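Local coordinates for protein tryptophanyl-tRNA synthetase (Thermus thermophilus, PDB 2EL7) that probably catalyses the ATP-dependent attachment of L-tryptophan to its cognate tRNA(Trp), as a homodimeric class I aminoacyl-tRNA synthetase, at residues A[3-9]-A[36-42]; A[96-102]-A[161-165]; A[247-252]-A[273-278]. The contacts are given in a common frame with arbitrary orientation. Residues are numbered along the deposited sequence.

Contact 1 of 3, residues A[3-9]-A[36-42]; sequences RVLSGIQ and DAFFCIV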
# COMPACT_ATOMS: atom_id res chain seq x y z
N ARG A 3 -17.89 17.19 3.93
CA ARG A 3 -17.14 16.31 4.79
C ARG A 3 -15.70 16.72 4.80
O ARG A 3 -15.08 16.90 3.76
CB ARG A 3 -17.25 14.85 4.34
CG ARG A 3 -16.45 13.93 5.25
CD ARG A 3 -16.71 12.49 4.89
NE ARG A 3 -18.06 12.11 5.26
CZ ARG A 3 -18.74 11.12 4.69
NH1 ARG A 3 -19.95 10.86 5.11
NH2 ARG A 3 -18.21 10.40 3.70
N VAL A 4 -15.17 16.88 6.00
CA VAL A 4 -13.80 17.30 6.14
C VAL A 4 -12.91 16.22 6.74
O VAL A 4 -13.35 15.46 7.60
CB VAL A 4 -13.73 18.58 7.03
CG1 VAL A 4 -12.27 18.91 7.41
CG2 VAL A 4 -14.33 19.76 6.27
N LEU A 5 -11.68 16.11 6.25
CA LEU A 5 -10.76 15.16 6.82
C LEU A 5 -9.58 15.95 7.33
O LEU A 5 -8.91 16.66 6.56
CB LEU A 5 -10.26 14.14 5.79
CG LEU A 5 -9.22 13.22 6.48
CD1 LEU A 5 -9.88 12.28 7.49
CD2 LEU A 5 -8.47 12.41 5.45
N SER A 6 -9.33 15.87 8.64
CA SER A 6 -8.20 16.60 9.22
C SER A 6 -7.19 15.63 9.84
O SER A 6 -7.56 14.77 10.64
CB SER A 6 -8.70 17.60 10.28
OG SER A 6 -9.66 18.50 9.72
N GLY A 7 -5.93 15.78 9.46
CA GLY A 7 -4.88 14.92 9.96
C GLY A 7 -4.23 15.40 11.24
O GLY A 7 -3.79 16.55 11.33
N ILE A 8 -4.17 14.49 12.22
CA ILE A 8 -3.57 14.76 13.52
C ILE A 8 -2.28 13.94 13.68
O ILE A 8 -2.29 12.71 13.53
CB ILE A 8 -4.55 14.37 14.65
CG1 ILE A 8 -5.69 15.38 14.70
CG2 ILE A 8 -3.81 14.28 16.01
CD1 ILE A 8 -6.70 15.06 15.79
N GLN A 9 -1.18 14.62 13.98
CA GLN A 9 0.07 13.88 14.15
C GLN A 9 0.02 13.01 15.41
O GLN A 9 -0.54 13.41 16.44
CB GLN A 9 1.26 14.85 14.20
CG GLN A 9 1.45 15.59 12.89
CD GLN A 9 1.50 14.63 11.71
OE1 GLN A 9 2.22 13.62 11.76
NE2 GLN A 9 0.75 14.93 10.64
N ASP A 36 -19.67 14.56 10.28
CA ASP A 36 -18.95 14.59 9.02
C ASP A 36 -17.67 15.39 9.12
O ASP A 36 -17.09 15.79 8.12
CB ASP A 36 -19.85 15.09 7.92
CG ASP A 36 -20.66 13.97 7.31
OD1 ASP A 36 -21.87 14.17 7.08
OD2 ASP A 36 -20.07 12.89 7.06
N ALA A 37 -17.24 15.62 10.35
CA ALA A 37 -15.97 16.29 10.57
C ALA A 37 -15.05 15.15 11.00
O ALA A 37 -14.93 14.88 12.18
CB ALA A 37 -16.08 17.33 11.69
N PHE A 38 -14.44 14.46 10.03
CA PHE A 38 -13.53 13.36 10.35
C PHE A 38 -12.16 13.82 10.81
O PHE A 38 -11.52 14.67 10.18
CB PHE A 38 -13.32 12.45 9.14
CG PHE A 38 -14.52 11.59 8.81
CD1 PHE A 38 -14.36 10.42 8.08
CD2 PHE A 38 -15.78 11.95 9.22
CE1 PHE A 38 -15.43 9.63 7.77
CE2 PHE A 38 -16.86 11.16 8.92
CZ PHE A 38 -16.68 10.00 8.19
N PHE A 39 -11.70 13.24 11.92
CA PHE A 39 -10.37 13.60 12.44
C PHE A 39 -9.59 12.33 12.53
O PHE A 39 -9.98 11.42 13.27
CB PHE A 39 -10.47 14.30 13.80
CG PHE A 39 -11.14 15.66 13.74
CD1 PHE A 39 -12.53 15.79 13.91
CD2 PHE A 39 -10.38 16.81 13.54
CE1 PHE A 39 -13.14 17.03 13.89
CE2 PHE A 39 -10.98 18.08 13.51
CZ PHE A 39 -12.36 18.20 13.68
N CYS A 40 -8.50 12.26 11.77
CA CYS A 40 -7.65 11.07 11.67
C CYS A 40 -6.25 11.21 12.25
O CYS A 40 -5.46 12.02 11.77
CB CYS A 40 -7.56 10.68 10.18
SG CYS A 40 -6.77 9.10 9.74
N ILE A 41 -5.95 10.41 13.28
CA ILE A 41 -4.64 10.40 13.91
C ILE A 41 -3.78 9.55 12.96
O ILE A 41 -3.92 8.32 12.92
CB ILE A 41 -4.72 9.76 15.32
CG1 ILE A 41 -5.50 10.67 16.28
CG2 ILE A 41 -3.32 9.50 15.87
CD1 ILE A 41 -5.73 10.07 17.67
N VAL A 42 -2.89 10.18 12.22
CA VAL A 42 -2.09 9.44 11.24
C VAL A 42 -0.85 8.69 11.75
O VAL A 42 0.27 9.03 11.41
CB VAL A 42 -1.67 10.36 10.04
CG1 VAL A 42 -2.90 10.76 9.26
CG2 VAL A 42 -0.96 11.60 10.54
O HOH W 1 -12.14 17.29 10.30
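In a Rossmann-type nucleotide-binding fold, the first two strands run side by side and a helix crosses over between them; here strands 4-8 and 37-41 pair in parallel, joined by helix 16-33 in a beta-alpha-beta unit. Their axes approach to 4.6 Å with a twist of -26°. Val-4, Ser-6 and Ile-8 each donate N to one residue and accept through O from the residue two further on: Val-4 bridges Asp-36 and Phe-38, Ser-6 Phe-38 and Cys-40 (Ser-6 N–Phe-38 O and Cys-40 N–Ser-6 O, both 2.9 Å), Ile-8 Cys-40 and Val-42.

Side chains sort to the two faces. Leu-5, Phe-38 and Cys-40 share one, where Leu-5 (chi1 t, chi2 p) brings CD1 to 3.8 Å from Phe-38 CB and 3.9 Å from Cys-40 CB; helix 124-139 covers this face, and Cys-40 touches Asp-136, predicted to bind tryptophan. On the other, Ile-8 and Ile-41, both mt rotamers, meet through CG2 and CG1 at 4.0 Å, while Trp-26 of helix 16-33 packs on Ser-6 and Ile-8 and sets its ring edge-to-face with Phe-39. Gln-9, just past the strand, belongs to the predicted ATP site, which suits the C-terminal edge of such a sheet.

At the opposite end Arg-3 extends (chi1 and chi2 t), laying CD over the Phe-38 ring 4.1 Å from its centroid, then turns at chi3 (m) so that NE and NH1 both reach Asp-36 OD2 at 2.8 Å in a salt bridge. Ser-6, with chi1 m, holds a water through OG at 2.8 Å, and that water donates to Phe-38 O at 2.7 Å.

Contact 2 of 3, residues A[96-102]-A[161-165]; sequences VFTTLTP and IARRF
An aromatic–aliphatic cluster forms the centre of this helix-to-helix packing in the class I catalytic region, where the C-terminal end of helix 89-99 meets helix 153-169. Phe-97 (chi1 m, chi2 8°) offers a ring face to Ile-161 (mt), whose CG2 lies 3.6 Å from the ring centroid and 10° off its normal, a CH-pi contact. Phe-165 (chi1 t, chi2 99°) comes to the edge of that ring, its CD1 4.3 Å from Phe-97 CE1. Around the edge of the Phe-165 ring, CD1 meets CD1 of Leu-100 (mt, -54°/170°) at 3.8 Å and CE1 meets Val-96 CG1 at 4.2 Å.

Residues 161-165 are helical throughout, residues 96-102 to about Thr-99, unwinding through Leu-100 (phi/psi -104/20) into extended Thr-101 and Pro-102. The nearest CA pair is Leu-100 with Ile-161, 6.9 Å apart; CB of both, and of Arg-164, points toward the other segment. Thr-101 OG1 donates a hydrogen bond to Phe-97 O at 2.9 Å, back into the last helical turn, and lies 3.5 Å from Ile-161 CD1.

Farther out, the extended segment enters the dimer interface: Thr-101 O accepts a hydrogen bond from Ser-124 OG of the second subunit, whose Trp-123 packs on Pro-102 and Arg-164. Arg-164 (chi1 and chi2 t, chi3 m) places a guanidinium face over Pro-102 CD, 3.8 Å from NH2, and NH2 donates a weak hydrogen bond to Leu-100 O at 2.8 Å.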
# COMPACT_ATOMS: atom_id res chain seq x y z
N VAL A 96 -4.09 1.11 -5.64
CA VAL A 96 -4.76 1.54 -6.87
C VAL A 96 -4.21 2.89 -7.29
O VAL A 96 -3.77 3.06 -8.41
CB VAL A 96 -6.31 1.63 -6.71
CG1 VAL A 96 -6.95 2.09 -8.02
CG2 VAL A 96 -6.87 0.26 -6.32
N PHE A 97 -4.23 3.83 -6.35
CA PHE A 97 -3.72 5.18 -6.60
C PHE A 97 -2.26 5.16 -7.06
O PHE A 97 -1.91 5.84 -8.02
CB PHE A 97 -3.90 6.03 -5.34
CG PHE A 97 -5.31 6.53 -5.12
CD1 PHE A 97 -6.36 6.09 -5.92
CD2 PHE A 97 -5.59 7.43 -4.10
CE1 PHE A 97 -7.67 6.53 -5.71
CE2 PHE A 97 -6.89 7.88 -3.87
CZ PHE A 97 -7.94 7.42 -4.68
N THR A 98 -1.43 4.39 -6.37
CA THR A 98 -0.02 4.27 -6.73
C THR A 98 0.08 3.97 -8.24
O THR A 98 0.88 4.60 -8.94
CB THR A 98 0.67 3.12 -5.90
OG1 THR A 98 0.91 3.57 -4.56
CG2 THR A 98 2.00 2.70 -6.50
N THR A 99 -0.72 3.03 -8.74
CA THR A 99 -0.64 2.68 -10.17
C THR A 99 -1.09 3.82 -11.08
O THR A 99 -0.76 3.84 -12.28
CB THR A 99 -1.50 1.41 -10.56
OG1 THR A 99 -2.90 1.68 -10.38
CG2 THR A 99 -1.11 0.18 -9.70
N LEU A 100 -1.84 4.77 -10.53
CA LEU A 100 -2.34 5.88 -11.34
C LEU A 100 -1.57 7.18 -11.10
O LEU A 100 -2.10 8.24 -11.40
CB LEU A 100 -3.81 6.15 -11.04
CG LEU A 100 -4.82 5.01 -11.15
CD1 LEU A 100 -6.15 5.48 -10.56
CD2 LEU A 100 -4.98 4.59 -12.60
N THR A 101 -0.35 7.08 -10.55
CA THR A 101 0.46 8.26 -10.26
C THR A 101 1.82 8.27 -10.97
O THR A 101 2.64 7.38 -10.79
CB THR A 101 0.71 8.40 -8.73
OG1 THR A 101 -0.55 8.39 -8.04
CG2 THR A 101 1.43 9.72 -8.39
N PRO A 102 2.06 9.29 -11.81
CA PRO A 102 3.33 9.40 -12.53
C PRO A 102 4.47 9.56 -11.51
O PRO A 102 4.37 10.39 -10.60
CB PRO A 102 3.16 10.67 -13.37
CG PRO A 102 1.67 10.79 -13.54
CD PRO A 102 1.13 10.38 -12.19
N ILE A 161 -5.27 12.92 -8.92
CA ILE A 161 -5.57 11.50 -8.85
C ILE A 161 -7.07 11.25 -8.96
O ILE A 161 -7.50 10.29 -9.59
CB ILE A 161 -5.01 10.86 -7.52
CG1 ILE A 161 -3.48 10.82 -7.56
CG2 ILE A 161 -5.55 9.45 -7.32
CD1 ILE A 161 -2.86 10.34 -6.31
N ALA A 162 -7.86 12.13 -8.37
CA ALA A 162 -9.30 11.97 -8.43
C ALA A 162 -9.76 12.13 -9.87
O ALA A 162 -10.56 11.33 -10.38
CB ALA A 162 -9.98 12.98 -7.54
N ARG A 163 -9.26 13.18 -10.53
CA ARG A 163 -9.63 13.42 -11.92
C ARG A 163 -9.23 12.24 -12.78
O ARG A 163 -10.03 11.77 -13.60
CB ARG A 163 -8.99 14.70 -12.45
CG ARG A 163 -9.56 15.98 -11.82
CD ARG A 163 -9.29 17.19 -12.69
NE ARG A 163 -7.88 17.51 -12.75
CZ ARG A 163 -7.25 18.22 -11.82
NH1 ARG A 163 -7.93 18.69 -10.78
NH2 ARG A 163 -5.94 18.45 -11.93
N ARG A 164 -8.01 11.75 -12.59
CA ARG A 164 -7.53 10.63 -13.39
C ARG A 164 -8.41 9.41 -13.18
O ARG A 164 -8.76 8.73 -14.15
CB ARG A 164 -6.08 10.30 -13.05
CG ARG A 164 -5.42 9.37 -14.03
CD ARG A 164 -3.89 9.34 -13.82
NE ARG A 164 -3.21 10.62 -14.06
CZ ARG A 164 -2.62 11.36 -13.13
NH1 ARG A 164 -2.03 12.50 -13.47
NH2 ARG A 164 -2.62 10.96 -11.86
N PHE A 165 -8.79 9.16 -11.92
CA PHE A 165 -9.64 8.03 -11.60
C PHE A 165 -11.03 8.23 -12.18
O PHE A 165 -11.56 7.34 -12.85
CB PHE A 165 -9.75 7.84 -10.07
CG PHE A 165 -10.47 6.56 -9.67
CD1 PHE A 165 -9.74 5.42 -9.30
CD2 PHE A 165 -11.87 6.48 -9.70
CE1 PHE A 165 -10.39 4.22 -8.96
CE2 PHE A 165 -12.53 5.28 -9.37
CZ PHE A 165 -11.79 4.15 -9.00

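Contact 3 of 3, residues A[247-252]-A[273-278]; sequences FAPKDL and ILFDHL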
# COMPACT_ATOMS: atom_id res chain seq x y z
N PHE A 247 -3.92 35.95 25.22
CA PHE A 247 -4.69 35.55 26.40
C PHE A 247 -5.31 36.53 27.38
O PHE A 247 -5.81 36.10 28.42
CB PHE A 247 -3.83 34.60 27.22
CG PHE A 247 -3.21 33.53 26.41
CD1 PHE A 247 -1.88 33.63 26.01
CD2 PHE A 247 -3.98 32.44 25.98
CE1 PHE A 247 -1.31 32.68 25.19
CE2 PHE A 247 -3.42 31.47 25.16
CZ PHE A 247 -2.09 31.59 24.76
N ALA A 248 -5.28 37.82 27.08
CA ALA A 248 -5.86 38.81 27.98
C ALA A 248 -6.64 39.82 27.16
O ALA A 248 -6.25 40.14 26.03
CB ALA A 248 -4.77 39.49 28.78
N PRO A 249 -7.74 40.35 27.71
CA PRO A 249 -8.59 41.32 27.03
C PRO A 249 -7.87 42.55 26.47
O PRO A 249 -6.86 42.99 27.03
CB PRO A 249 -9.64 41.67 28.10
CG PRO A 249 -8.93 41.40 29.39
CD PRO A 249 -8.16 40.16 29.12
N LYS A 250 -8.38 43.08 25.36
CA LYS A 250 -7.79 44.26 24.71
C LYS A 250 -7.55 45.38 25.72
O LYS A 250 -6.42 45.80 25.93
CB LYS A 250 -8.72 44.80 23.62
CG LYS A 250 -9.30 43.78 22.66
CD LYS A 250 -10.29 44.48 21.69
CE LYS A 250 -10.98 43.49 20.75
NZ LYS A 250 -10.03 42.75 19.85
N ASP A 251 -8.64 45.85 26.33
CA ASP A 251 -8.58 46.92 27.32
C ASP A 251 -7.36 46.81 28.22
O ASP A 251 -6.54 47.72 28.29
CB ASP A 251 -9.86 46.93 28.15
CG ASP A 251 -11.02 47.61 27.42
OD1 ASP A 251 -11.16 47.41 26.19
OD2 ASP A 251 -11.78 48.35 28.08
N LEU A 252 -7.25 45.68 28.92
CA LEU A 252 -6.11 45.47 29.81
C LEU A 252 -4.78 45.49 29.08
O LEU A 252 -3.80 46.06 29.57
CB LEU A 252 -6.28 44.15 30.57
CG LEU A 252 -5.09 43.57 31.34
CD1 LEU A 252 -4.40 44.66 32.16
CD2 LEU A 252 -5.58 42.43 32.23
N ILE A 273 0.95 38.94 34.88
CA ILE A 273 -0.39 39.15 34.31
C ILE A 273 -0.52 38.14 33.17
O ILE A 273 -1.58 37.54 32.99
CB ILE A 273 -0.59 40.55 33.71
CG1 ILE A 273 -0.39 41.64 34.77
CG2 ILE A 273 -1.98 40.64 33.12
CD1 ILE A 273 -1.61 41.90 35.63
N LEU A 274 0.56 37.97 32.40
CA LEU A 274 0.57 37.02 31.30
C LEU A 274 0.36 35.59 31.81
O LEU A 274 -0.51 34.87 31.33
CB LEU A 274 1.91 37.09 30.55
CG LEU A 274 2.12 35.96 29.54
CD1 LEU A 274 1.02 35.98 28.46
CD2 LEU A 274 3.50 36.10 28.91
N PHE A 275 1.15 35.20 32.80
CA PHE A 275 1.06 33.89 33.40
C PHE A 275 -0.36 33.59 33.90
O PHE A 275 -0.99 32.64 33.44
CB PHE A 275 2.06 33.78 34.55
CG PHE A 275 2.04 32.46 35.26
CD1 PHE A 275 2.55 31.32 34.64
CD2 PHE A 275 1.51 32.35 36.54
CE1 PHE A 275 2.53 30.09 35.29
CE2 PHE A 275 1.49 31.12 37.20
CZ PHE A 275 2.00 29.99 36.57
N ASP A 276 -0.86 34.41 34.82
CA ASP A 276 -2.21 34.18 35.35
C ASP A 276 -3.25 33.99 34.25
O ASP A 276 -4.10 33.09 34.33
CB ASP A 276 -2.65 35.34 36.26
CG ASP A 276 -1.78 35.49 37.48
OD1 ASP A 276 -1.32 34.43 37.99
OD2 ASP A 276 -1.55 36.64 37.94
N HIS A 277 -3.19 34.86 33.23
CA HIS A 277 -4.13 34.80 32.12
C HIS A 277 -3.88 33.56 31.27
O HIS A 277 -4.82 32.96 30.76
CB HIS A 277 -4.04 36.08 31.29
CG HIS A 277 -4.83 37.22 31.86
ND1 HIS A 277 -6.10 37.54 31.44
CD2 HIS A 277 -4.55 38.07 32.88
CE1 HIS A 277 -6.57 38.54 32.17
NE2 HIS A 277 -5.65 38.88 33.05
N LEU A 278 -2.62 33.17 31.15
CA LEU A 278 -2.30 32.00 30.37
C LEU A 278 -2.85 30.76 31.05
O LEU A 278 -3.54 29.98 30.41
CB LEU A 278 -0.79 31.90 30.17
CG LEU A 278 -0.36 30.62 29.47
CD1 LEU A 278 -1.09 30.52 28.13
CD2 LEU A 278 1.15 30.61 29.28
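Phe-247 turns its ring face toward Leu-278, whose CD1 sits 3.6 Å from the ring centroid and 10° off the normal, a CH-pi contact. Leu-274, one helical turn earlier, adds CD1 at 4.5 Å from Phe-247 CD1. His-277 meets the bend itself: Ala-248 CB lies over its imidazole face, 3.9 Å from the centroid, and ND1 gives a weak hydrogen bond to Phe-247 O at 3.4 Å. Leu-252 CD2 then approaches His-277 NE2 at 3.6 Å and Ile-273 CG2 at 4.1 Å.

The principle is two successive helices joined by a short bend, packed against a third, within the all-helical part of the chain that follows the catalytic sheet domain. Ala-248 leaves helical geometry, and Pro-249 occupies the N-cap position of the next helix, so helices 239-247 and 250-261 change direction beside helix 267-294. Ile-217 and Ile-213 of helix 210-218 touch Leu-274 and Leu-278, while Phe-247 meets Ile-16 and Leu-20 of helix 16-33, whose start belongs to the predicted 'HIGH' region.

Overall arrangement
From the N terminus the three contacts follow in series, none nested in or crossing another. Contact 1 closes a 26-residue beta-alpha-beta crossover, bringing the second strand of the sheet back beside the first around helix 16-33. Contact 2 closes a longer, largely helical excursion of 58 residues, joining helices 89-99 and 153-169 at the subunit interface. Contact 3 closes a mostly helical loop of 20 residues in the bundle of helices later in the chain. Contacts 2 and 3 lie on opposite sides of the chain's centre, their own centres about 50 Å apart, whereas contact 1 is near the middle. Helix 16-33 links two of them, packing on contact 1 and touching Phe-247 of contact 3.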